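Local coordinates for protein glycoside Hydrolase (Bacteroides uniformis, PDB 5T9X) that probably hydrolyses the internal linkages of agarose, as a family 16 glycoside hydrolase of a human gut bacterium, at residues D185-A195 with R214-R224. Sequence-based numbering, arbitrary orientation.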
loop_
_atom_site.group_PDB
_atom_site.type_symbol
_atom_site.label_atom_id
_atom_site.label_comp_id
_atom_site.label_asym_id
_atom_site.label_seq_id
_atom_site.Cartn_x
_atom_site.Cartn_y
_atom_site.Cartn_z
ATOM N N ASP A 185 7.089 0.765 -15.758
ATOM C CA ASP A 185 6.282 0.964 -16.986
ATOM C C ASP A 185 4.738 0.973 -16.760
ATOM O O ASP A 185 3.966 1.042 -17.732
ATOM C CB ASP A 185 6.686 -0.071 -18.061
ATOM C CG ASP A 185 6.129 -1.481 -17.799
ATOM O OD1 ASP A 185 5.417 -1.715 -16.788
ATOM O OD2 ASP A 185 6.410 -2.377 -18.634
ATOM N N ASP A 186 4.320 0.867 -15.484
ATOM C CA ASP A 186 2.922 0.929 -15.034
ATOM C C ASP A 186 2.043 -0.209 -15.546
ATOM O O ASP A 186 0.838 -0.052 -15.611
ATOM C CB ASP A 186 2.290 2.302 -15.336
ATOM C CG ASP A 186 2.964 3.472 -14.566
ATOM O OD1 ASP A 186 3.353 3.304 -13.394
ATOM O OD2 ASP A 186 3.091 4.591 -15.123
ATOM N N THR A 187 2.622 -1.376 -15.849
ATOM C CA THR A 187 1.823 -2.522 -16.357
ATOM C C THR A 187 1.537 -3.612 -15.327
ATOM O O THR A 187 0.698 -4.475 -15.565
ATOM C CB THR A 187 2.485 -3.184 -17.590
ATOM O OG1 THR A 187 3.772 -3.719 -17.237
ATOM C CG2 THR A 187 2.619 -2.157 -18.738
ATOM N N GLN A 188 2.264 -3.604 -14.204
ATOM C CA GLN A 188 2.125 -4.655 -13.205
ATOM C C GLN A 188 2.226 -4.096 -11.787
ATOM O O GLN A 188 3.113 -3.294 -11.470
ATOM C CB GLN A 188 3.186 -5.729 -13.397
ATOM C CG GLN A 188 3.134 -6.388 -14.752
ATOM C CD GLN A 188 4.159 -7.495 -14.901
ATOM O OE1 GLN A 188 4.849 -7.873 -13.960
ATOM N NE2 GLN A 188 4.265 -8.005 -16.087
ATOM N N GLU A 189 1.326 -4.562 -10.939
ATOM C CA GLU A 189 1.176 -4.005 -9.628
ATOM C C GLU A 189 0.787 -5.134 -8.679
ATOM O O GLU A 189 0.002 -5.990 -9.054
ATOM C CB GLU A 189 0.103 -2.939 -9.716
ATOM C CG GLU A 189 -0.272 -2.271 -8.421
ATOM C CD GLU A 189 -1.471 -1.355 -8.555
ATOM O OE1 GLU A 189 -1.535 -0.617 -9.581
ATOM O OE2 GLU A 189 -2.335 -1.370 -7.623
ATOM N N ILE A 190 1.373 -5.137 -7.477
ATOM C CA ILE A 190 1.006 -6.046 -6.369
ATOM C C ILE A 190 0.641 -5.156 -5.179
ATOM O O ILE A 190 1.437 -4.281 -4.775
ATOM C CB ILE A 190 2.155 -7.002 -6.000
ATOM C CG1 ILE A 190 2.468 -7.902 -7.176
ATOM C CG2 ILE A 190 1.775 -7.870 -4.827
ATOM C CD1 ILE A 190 3.704 -8.763 -7.050
ATOM N N ASP A 191 -0.563 -5.336 -4.647
ATOM C CA ASP A 191 -1.023 -4.530 -3.509
ATOM C C ASP A 191 -0.921 -5.324 -2.254
ATOM O O ASP A 191 -1.560 -6.356 -2.146
ATOM C CB ASP A 191 -2.460 -4.086 -3.680
ATOM C CG ASP A 191 -2.662 -3.328 -4.949
ATOM O OD1 ASP A 191 -1.907 -2.366 -5.218
ATOM O OD2 ASP A 191 -3.559 -3.728 -5.703
ATOM N N ILE A 192 -0.139 -4.823 -1.309
ATOM C CA ILE A 192 0.037 -5.474 -0.027
ATOM C C ILE A 192 -1.059 -5.039 0.963
ATOM O O ILE A 192 -1.777 -5.857 1.523
ATOM C CB ILE A 192 1.464 -5.240 0.492
ATOM C CG1 ILE A 192 2.453 -5.789 -0.538
ATOM C CG2 ILE A 192 1.665 -5.955 1.819
ATOM C CD1 ILE A 192 3.903 -5.484 -0.271
ATOM N N ILE A 193 -1.181 -3.746 1.154
ATOM C CA ILE A 193 -2.223 -3.159 1.948
ATOM C C ILE A 193 -2.928 -2.117 1.100
ATOM O O ILE A 193 -2.305 -1.178 0.601
ATOM C CB ILE A 193 -1.672 -2.441 3.198
ATOM C CG1 ILE A 193 -0.902 -3.419 4.092
ATOM C CG2 ILE A 193 -2.829 -1.838 3.995
ATOM C CD1 ILE A 193 -0.310 -2.826 5.366
ATOM N N GLU A 194 -4.234 -2.283 0.950
ATOM C CA GLU A 194 -5.119 -1.165 0.580
ATOM C C GLU A 194 -6.303 -1.234 1.551
ATOM O O GLU A 194 -6.960 -2.259 1.655
ATOM C CB GLU A 194 -5.527 -1.259 -0.891
ATOM C CG GLU A 194 -6.505 -0.194 -1.346
ATOM C CD GLU A 194 -6.755 -0.223 -2.850
ATOM O OE1 GLU A 194 -7.070 -1.312 -3.391
ATOM O OE2 GLU A 194 -6.673 0.855 -3.484
ATOM N N ALA A 195 -6.497 -0.174 2.326
ATOM C CA ALA A 195 -7.477 -0.189 3.408
ATOM C C ALA A 195 -8.052 1.193 3.683
ATOM O O ALA A 195 -7.397 2.217 3.458
ATOM C CB ALA A 195 -6.875 -0.781 4.675
ATOM N N ARG A 214 -11.996 -4.592 6.809
ATOM C CA ARG A 214 -11.423 -5.173 5.581
ATOM C C ARG A 214 -10.062 -4.619 5.238
ATOM O O ARG A 214 -9.779 -3.420 5.411
ATOM C CB ARG A 214 -12.305 -4.931 4.350
ATOM C CG ARG A 214 -13.736 -5.386 4.482
ATOM C CD ARG A 214 -13.952 -6.839 4.155
ATOM N NE ARG A 214 -15.370 -7.136 4.312
ATOM C CZ ARG A 214 -16.049 -8.080 3.664
ATOM N NH1 ARG A 214 -15.462 -8.891 2.783
ATOM N NH2 ARG A 214 -17.356 -8.225 3.908
ATOM N N ILE A 215 -9.246 -5.513 4.695
ATOM C CA ILE A 215 -8.040 -5.142 3.959
ATOM C C ILE A 215 -8.205 -5.704 2.544
ATOM O O ILE A 215 -8.558 -6.860 2.382
ATOM C CB ILE A 215 -6.784 -5.745 4.593
ATOM C CG1 ILE A 215 -6.723 -5.435 6.085
ATOM C CG2 ILE A 215 -5.525 -5.193 3.913
ATOM C CD1 ILE A 215 -5.700 -6.292 6.800
ATOM N N HIS A 216 -7.955 -4.873 1.537
ATOM C CA HIS A 216 -7.926 -5.310 0.140
ATOM C C HIS A 216 -6.565 -5.892 -0.196
ATOM O O HIS A 216 -5.574 -5.187 -0.158
ATOM C CB HIS A 216 -8.216 -4.121 -0.778
ATOM C CG HIS A 216 -8.551 -4.502 -2.183
ATOM N ND1 HIS A 216 -8.185 -3.729 -3.264
ATOM C CD2 HIS A 216 -9.219 -5.563 -2.688
ATOM C CE1 HIS A 216 -8.612 -4.301 -4.378
ATOM N NE2 HIS A 216 -9.243 -5.413 -4.055
ATOM N N LEU A 217 -6.549 -7.180 -0.510
ATOM C CA LEU A 217 -5.371 -7.918 -0.909
ATOM C C LEU A 217 -5.521 -8.231 -2.400
ATOM O O LEU A 217 -6.339 -9.063 -2.794
ATOM C CB LEU A 217 -5.302 -9.218 -0.142
ATOM C CG LEU A 217 -5.381 -9.107 1.369
ATOM C CD1 LEU A 217 -5.570 -10.485 1.962
ATOM C CD2 LEU A 217 -4.129 -8.453 1.957
ATOM N N SER A 218 -4.732 -7.573 -3.228
ATOM C CA SER A 218 -4.942 -7.638 -4.647
ATOM C C SER A 218 -3.668 -7.436 -5.449
ATOM O O SER A 218 -2.591 -7.269 -4.905
ATOM C CB SER A 218 -5.963 -6.565 -5.044
ATOM O OG SER A 218 -6.659 -6.954 -6.223
ATOM N N HIS A 219 -3.829 -7.495 -6.757
ATOM C CA HIS A 219 -2.787 -7.130 -7.697
ATOM C C HIS A 219 -3.484 -6.661 -8.967
ATOM O O HIS A 219 -4.676 -6.945 -9.138
ATOM C CB HIS A 219 -1.861 -8.339 -7.955
ATOM C CG HIS A 219 -2.431 -9.360 -8.870
ATOM N ND1 HIS A 219 -3.228 -10.385 -8.429
ATOM C CD2 HIS A 219 -2.292 -9.537 -10.203
ATOM C CE1 HIS A 219 -3.570 -11.147 -9.457
ATOM N NE2 HIS A 219 -3.013 -10.652 -10.545
ATOM N N HIS A 220 -2.772 -5.944 -9.824
ATOM C CA HIS A 220 -3.331 -5.515 -11.086
ATOM C C HIS A 220 -2.357 -5.842 -12.212
ATOM O O HIS A 220 -1.137 -5.835 -12.014
ATOM C CB HIS A 220 -3.605 -4.008 -11.116
ATOM C CG HIS A 220 -4.577 -3.534 -10.081
ATOM N ND1 HIS A 220 -5.874 -3.170 -10.381
ATOM C CD2 HIS A 220 -4.438 -3.346 -8.747
ATOM C CE1 HIS A 220 -6.494 -2.794 -9.278
ATOM N NE2 HIS A 220 -5.647 -2.897 -8.268
ATOM N N VAL A 221 -2.918 -6.097 -13.392
ATOM C CA VAL A 221 -2.183 -6.118 -14.631
ATOM C C VAL A 221 -2.890 -5.136 -15.575
ATOM O O VAL A 221 -4.105 -5.108 -15.606
ATOM C CB VAL A 221 -2.158 -7.534 -15.200
ATOM C CG1 VAL A 221 -1.393 -7.544 -16.494
ATOM C CG2 VAL A 221 -1.430 -8.448 -14.251
ATOM N N PHE A 222 -2.131 -4.344 -16.325
ATOM C CA PHE A 222 -2.676 -3.290 -17.180
ATOM C C PHE A 222 -2.156 -3.361 -18.589
ATOM O O PHE A 222 -1.018 -3.765 -18.819
ATOM C CB PHE A 222 -2.294 -1.880 -16.712
ATOM C CG PHE A 222 -2.609 -1.577 -15.274
ATOM C CD1 PHE A 222 -3.827 -1.038 -14.915
ATOM C CD2 PHE A 222 -1.643 -1.736 -14.283
ATOM C CE1 PHE A 222 -4.106 -0.713 -13.593
ATOM C CE2 PHE A 222 -1.918 -1.418 -12.964
ATOM C CZ PHE A 222 -3.161 -0.909 -12.616
ATOM N N ILE A 223 -2.995 -2.941 -19.529
ATOM C CA ILE A 223 -2.542 -2.502 -20.839
ATOM C C ILE A 223 -2.670 -0.985 -20.795
ATOM O O ILE A 223 -3.700 -0.467 -20.406
ATOM C CB ILE A 223 -3.425 -3.002 -21.992
ATOM C CG1 ILE A 223 -3.663 -4.514 -21.936
ATOM C CG2 ILE A 223 -2.802 -2.596 -23.333
ATOM C CD1 ILE A 223 -2.505 -5.335 -22.421
ATOM N N ARG A 224 -1.654 -0.274 -21.241
ATOM C CA ARG A 224 -1.670 1.183 -21.136
ATOM C C ARG A 224 -2.590 1.933 -22.130
ATOM O O ARG A 224 -3.268 2.911 -21.730
ATOM C CB ARG A 224 -0.228 1.723 -21.140
ATOM C CG ARG A 224 0.431 1.487 -19.781
ATOM C CD ARG A 224 -0.175 2.454 -18.753
ATOM N NE ARG A 224 -0.609 1.856 -17.482
ATOM C CZ ARG A 224 -1.358 2.498 -16.581
ATOM N NH1 ARG A 224 -1.693 1.903 -15.432
ATOM N NH2 ARG A 224 -1.795 3.742 -16.824
#
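Glu194 and His216 meet through their side chains across two antiparallel strands. His216 ND1 donates to Glu194 OE1 at 2.7 Å, with a nearly straight N-H...O angle of 167°. The oxygen lies in the ring plane, and the carboxylate is nearly coplanar with the imidazole. Glu194 CG is anti to its backbone N (chi1 177°), which sets the extended chain alongside the ring. Gln306 grips the other oxygen, OE2. An alanine at His216 would probably leave Glu194 OE1 without its ring donor and its carboxylate freer to turn.

Two more acids gather at CD2 of His220. Asp191 OD2 sits at the ring edge, 3.2 Å from His220 CD2. Glu189 lies beside the same ring, its OE2 3.1 Å from CD2. Asp229 accepts from His220 ND1 and so helps fix the ring. Glu189 OE1 also meets the edge of Phe222, 3.5 Å from CZ.

Backbone bonds join the strands. Glu189 and His220 form a hydrogen-bonded pair, and His216 N donates to Glu194 O at 2.8 Å. On its other edge, strand 188-195 has a classic beta bulge, Ile192 and Ile193 both facing Val179 of strand 176-182. At the far end, Arg224 NE makes a weak bond to Asp186 O, 3.0 Å long.

Glu189, Asp191 and Glu194 fit the bulged ExDxxE motif of family 16 beta-sandwich enzymes. By analogy, Glu189 is probably the nucleophile and Glu194 the acid/base, with His216 as a second-shell residue positioning Glu194.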